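Local coordinates for putative general stress protein 26 (Jannaschia sp., PDB 2QEA) that is a putative general stress protein of the pyridoxamine 5'-phosphate oxidase-like family, forms a two-chain assembly and probably binds a flavin cofactor, at residues F96-F99 and V100-A103; G133-F136 and L137-I140. One frame throughout, in Å; residues are numbered along the deposited sequence.

Contact 1: F96-F99 and V100-A103; sequences FWSF and VADA
Trp97 and Ala101 meet at the N-terminal end of the short helix 99-104 of this pyridoxamine 5'-phosphate oxidase-like fold, where the loop after helix 90-95 turns into the helix and the indole lies flat against the methyl group that this first helical turn presents to it. Ala101 CB stands 3.4 Å from the centroid of the six-membered ring of Trp97 and only 5° off the ring normal, which identifies a CH-pi contact over the centre of the face. The first torsion of Trp97 sets CG anti to the backbone N and carries the indole back over the helix start. At the pyrrole edge of the indole, in the indole plane, Trp97 NE1 gives a weak hydrogen bond to Asp102 OD1, long at 3.4 Å but fairly straight at 165°. The indole and carboxylate planes are 81° apart, so the carboxylate stands nearly upright against the indole edge. A second weak bond, from Asp102 N to Ser98 O at 3.3 Å, ties Asp102 back to Ser98, one turn earlier in the chain. Elsewhere in the same chain, Trp97 also packs on Phe105 and Gln109. On the flank facing the second subunit, Phe99 and Val100 pack against Ile140 and Phe136 of that subunit. Within the chain, Val100 CG2 sits over one face of the Phe99 ring, offset toward its rim, 3.8 Å from the centroid.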
loop_
_atom_site.group_PDB
_atom_site.type_symbol
_atom_site.label_atom_id
_atom_site.label_comp_id
_atom_site.label_asym_id
_atom_site.label_seq_id
_atom_site.Cartn_x
_atom_site.Cartn_y
_atom_site.Cartn_z
ATOM N N PHE A 96 5.146 13.352 -17.638
ATOM C CA PHE A 96 5.362 12.825 -16.276
ATOM C C PHE A 96 6.798 12.923 -15.723
ATOM O O PHE A 96 7.068 12.411 -14.629
ATOM C CB PHE A 96 4.835 11.384 -16.203
ATOM C CG PHE A 96 3.377 11.266 -16.569
ATOM C CD1 PHE A 96 2.404 11.956 -15.831
ATOM C CD2 PHE A 96 2.964 10.476 -17.648
ATOM C CE1 PHE A 96 1.045 11.871 -16.166
ATOM C CE2 PHE A 96 1.605 10.380 -17.996
ATOM C CZ PHE A 96 0.641 11.075 -17.250
ATOM N N TRP A 97 7.697 13.602 -16.446
ATOM C CA TRP A 97 9.082 13.797 -16.001
ATOM C C TRP A 97 9.107 14.906 -14.940
ATOM O O TRP A 97 8.401 15.912 -15.080
ATOM C CB TRP A 97 9.988 14.161 -17.181
ATOM C CG TRP A 97 11.434 14.099 -16.863
ATOM C CD1 TRP A 97 12.247 15.144 -16.556
ATOM C CD2 TRP A 97 12.247 12.920 -16.802
ATOM N NE1 TRP A 97 13.521 14.699 -16.320
ATOM C CE2 TRP A 97 13.556 13.337 -16.463
ATOM C CE3 TRP A 97 12.003 11.551 -17.014
ATOM C CZ2 TRP A 97 14.625 12.432 -16.315
ATOM C CZ3 TRP A 97 13.071 10.642 -16.871
ATOM C CH2 TRP A 97 14.366 11.093 -16.520
ATOM N N SER A 98 9.929 14.718 -13.902
ATOM C CA SER A 98 10.040 15.661 -12.774
ATOM C C SER A 98 11.486 15.912 -12.330
ATOM O O SER A 98 12.423 15.289 -12.844
ATOM C CB SER A 98 9.227 15.120 -11.589
ATOM O OG SER A 98 9.735 13.875 -11.137
ATOM N N PHE A 99 11.642 16.854 -11.393
ATOM C CA PHE A 99 12.941 17.192 -10.769
ATOM C C PHE A 99 13.574 15.989 -10.033
ATOM O O PHE A 99 14.799 15.906 -9.932
ATOM C CB PHE A 99 12.817 18.410 -9.816
ATOM C CG PHE A 99 12.090 18.118 -8.514
ATOM C CD1 PHE A 99 12.812 17.827 -7.346
ATOM C CD2 PHE A 99 10.691 18.126 -8.451
ATOM C CE1 PHE A 99 12.147 17.544 -6.133
ATOM C CE2 PHE A 99 10.017 17.844 -7.246
ATOM C CZ PHE A 99 10.748 17.554 -6.084
ATOM N N VAL A 100 12.729 15.093 -9.505
ATOM C CA VAL A 100 13.174 13.854 -8.845
ATOM C C VAL A 100 13.824 12.925 -9.882
ATOM O O VAL A 100 14.895 12.374 -9.620
ATOM C CB VAL A 100 12.008 13.123 -8.101
ATOM C CG1 VAL A 100 12.474 11.801 -7.496
ATOM C CG2 VAL A 100 11.428 14.012 -7.009
ATOM N N ALA A 101 13.179 12.773 -11.046
ATOM C CA ALA A 101 13.711 11.960 -12.163
ATOM C C ALA A 101 15.088 12.439 -12.665
ATOM O O ALA A 101 15.895 11.618 -13.099
ATOM C CB ALA A 101 12.711 11.902 -13.324
ATOM N N ASP A 102 15.338 13.753 -12.615
ATOM C CA ASP A 102 16.657 14.335 -12.960
ATOM C C ASP A 102 17.774 13.896 -12.002
ATOM O O ASP A 102 18.927 13.777 -12.422
ATOM C CB ASP A 102 16.609 15.875 -13.002
ATOM C CG ASP A 102 15.938 16.410 -14.250
ATOM O OD1 ASP A 102 16.448 16.141 -15.357
ATOM O OD2 ASP A 102 14.928 17.132 -14.129
ATOM N N ALA A 103 17.431 13.684 -10.729
ATOM C CA ALA A 103 18.384 13.226 -9.708
ATOM C C ALA A 103 18.837 11.782 -9.961
ATOM O O ALA A 103 20.038 11.494 -9.919
ATOM C CB ALA A 103 17.778 13.356 -8.308
#

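Contact 2: G133-F136 and L137-I140; sequences GARF and LYEI
The first turns of helix 134-146, with Gly133 at the N-cap position, are organised by i to i+4 pairing of both backbone and side chains. Four successive backbone hydrogen bonds establish the alpha-helical register: Leu137 N to Gly133 O at 3.3 Å starts the series, and Ile140 N to Phe136 O at 3.1 Å is the fourth. On one flank, Arg135 and Glu139 run side by side, pointing the same way. Both side chains bend at chi2, and Glu139 OE1 reaches the guanidinium at its edge, in plane, although the two planar groups are turned 54° apart. The salt bridge from Arg135 NH2 to Glu139 OE1 is long, 3.5 Å, and both charges have further partners: Arg135 also pairs with Glu130, while Glu139 OE2 accepts a hydrogen bond from Asp151 N. Another flank is apolar and faces helix 99-104 of the second subunit. With CG anti to the backbone N (chi1 178°), the Phe136 ring is set beside the next turn, where the delta methyl of Ile140 rests over one face. Ile140 CD1 is 3.6 Å from the Phe136 centroid, 22° off the normal, and comes closest to ring atom CE1.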
loop_
_atom_site.group_PDB
_atom_site.type_symbol
_atom_site.label_atom_id
_atom_site.label_comp_id
_atom_site.label_asym_id
_atom_site.label_seq_id
_atom_site.Cartn_x
_atom_site.Cartn_y
_atom_site.Cartn_z
ATOM N N GLY A 133 -8.060 12.900 8.581
ATOM C CA GLY A 133 -7.882 14.261 9.091
ATOM C C GLY A 133 -9.079 14.720 9.905
ATOM O O GLY A 133 -9.626 13.944 10.692
ATOM N N ALA A 134 -9.486 15.977 9.699
ATOM C CA ALA A 134 -10.602 16.607 10.430
ATOM C C ALA A 134 -11.940 15.866 10.338
ATOM O O ALA A 134 -12.636 15.729 11.349
ATOM C CB ALA A 134 -10.786 18.061 9.974
ATOM N N ARG A 135 -12.284 15.389 9.140
ATOM C CA ARG A 135 -13.558 14.681 8.920
ATOM C C ARG A 135 -13.597 13.283 9.562
ATOM O O ARG A 135 -14.658 12.867 10.037
ATOM C CB ARG A 135 -13.925 14.625 7.421
ATOM C CG ARG A 135 -15.293 13.979 7.087
ATOM C CD ARG A 135 -16.495 14.666 7.764
ATOM N NE ARG A 135 -17.729 13.889 7.622
ATOM C CZ ARG A 135 -18.556 13.894 6.567
ATOM N NH1 ARG A 135 -18.325 14.645 5.480
ATOM N NH2 ARG A 135 -19.649 13.123 6.598
ATOM N N PHE A 136 -12.465 12.569 9.561
ATOM C CA PHE A 136 -12.368 11.236 10.192
ATOM C C PHE A 136 -12.560 11.314 11.715
ATOM O O PHE A 136 -13.287 10.497 12.285
ATOM C CB PHE A 136 -11.032 10.557 9.851
ATOM C CG PHE A 136 -10.845 9.208 10.504
ATOM C CD1 PHE A 136 -11.503 8.079 10.006
ATOM C CD2 PHE A 136 -10.010 9.061 11.620
ATOM C CE1 PHE A 136 -11.334 6.814 10.610
ATOM C CE2 PHE A 136 -9.833 7.805 12.234
ATOM C CZ PHE A 136 -10.496 6.680 11.726
ATOM N N LEU A 137 -11.902 12.285 12.354
ATOM C CA LEU A 137 -12.034 12.510 13.806
ATOM C C LEU A 137 -13.476 12.884 14.181
ATOM O O LEU A 137 -13.989 12.411 15.199
ATOM C CB LEU A 137 -11.067 13.597 14.302
ATOM C CG LEU A 137 -9.561 13.350 14.144
ATOM C CD1 LEU A 137 -8.787 14.589 14.573
ATOM C CD2 LEU A 137 -9.094 12.123 14.920
ATOM N N TYR A 138 -14.111 13.721 13.353
ATOM C CA TYR A 138 -15.518 14.113 13.541
ATOM C C TYR A 138 -16.466 12.913 13.388
ATOM O O TYR A 138 -17.386 12.752 14.193
ATOM C CB TYR A 138 -15.934 15.242 12.565
ATOM C CG TYR A 138 -17.427 15.537 12.587
ATOM C CD1 TYR A 138 -17.979 16.375 13.560
ATOM C CD2 TYR A 138 -18.297 14.939 11.656
ATOM C CE1 TYR A 138 -19.362 16.627 13.600
ATOM C CE2 TYR A 138 -19.682 15.181 11.690
ATOM C CZ TYR A 138 -20.206 16.028 12.664
ATOM O OH TYR A 138 -21.560 16.273 12.706
ATOM N N GLU A 139 -16.241 12.097 12.354
ATOM C CA GLU A 139 -17.110 10.943 12.057
ATOM C C GLU A 139 -17.075 9.866 13.156
ATOM O O GLU A 139 -18.116 9.284 13.472
ATOM C CB GLU A 139 -16.784 10.344 10.673
ATOM C CG GLU A 139 -17.876 9.428 10.088
ATOM C CD GLU A 139 -19.205 10.134 9.801
ATOM O OE1 GLU A 139 -19.219 11.370 9.601
ATOM O OE2 GLU A 139 -20.245 9.439 9.770
ATOM N N ILE A 140 -15.891 9.610 13.721
ATOM C CA ILE A 140 -15.734 8.663 14.845
ATOM C C ILE A 140 -16.412 9.231 16.098
ATOM O O ILE A 140 -17.144 8.514 16.769
ATOM C CB ILE A 140 -14.242 8.272 15.119
ATOM C CG1 ILE A 140 -13.787 7.145 14.181
ATOM C CG2 ILE A 140 -14.051 7.712 16.528
ATOM C CD1 ILE A 140 -13.915 7.424 12.709
#

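Contact 1 and contact 2 involve different helices of one chain, 99-104 and 134-146, their centres 35 Å apart and their nearest atoms about 24 Å apart, so neither touches the other within the subunit. The dimer brings them together, setting the 99-104 helix of one subunit against the 134-146 helix of the other. Contact 1 is a surface contact at a loop-to-helix junction, with an indole face and two weak hydrogen bonds. Contact 2 is partly buried and lies at the N-terminal start of its helix, where backbone bonds dominate and a long salt bridge links side chains. Both place a methyl over a phenylalanine ring at the subunit interface.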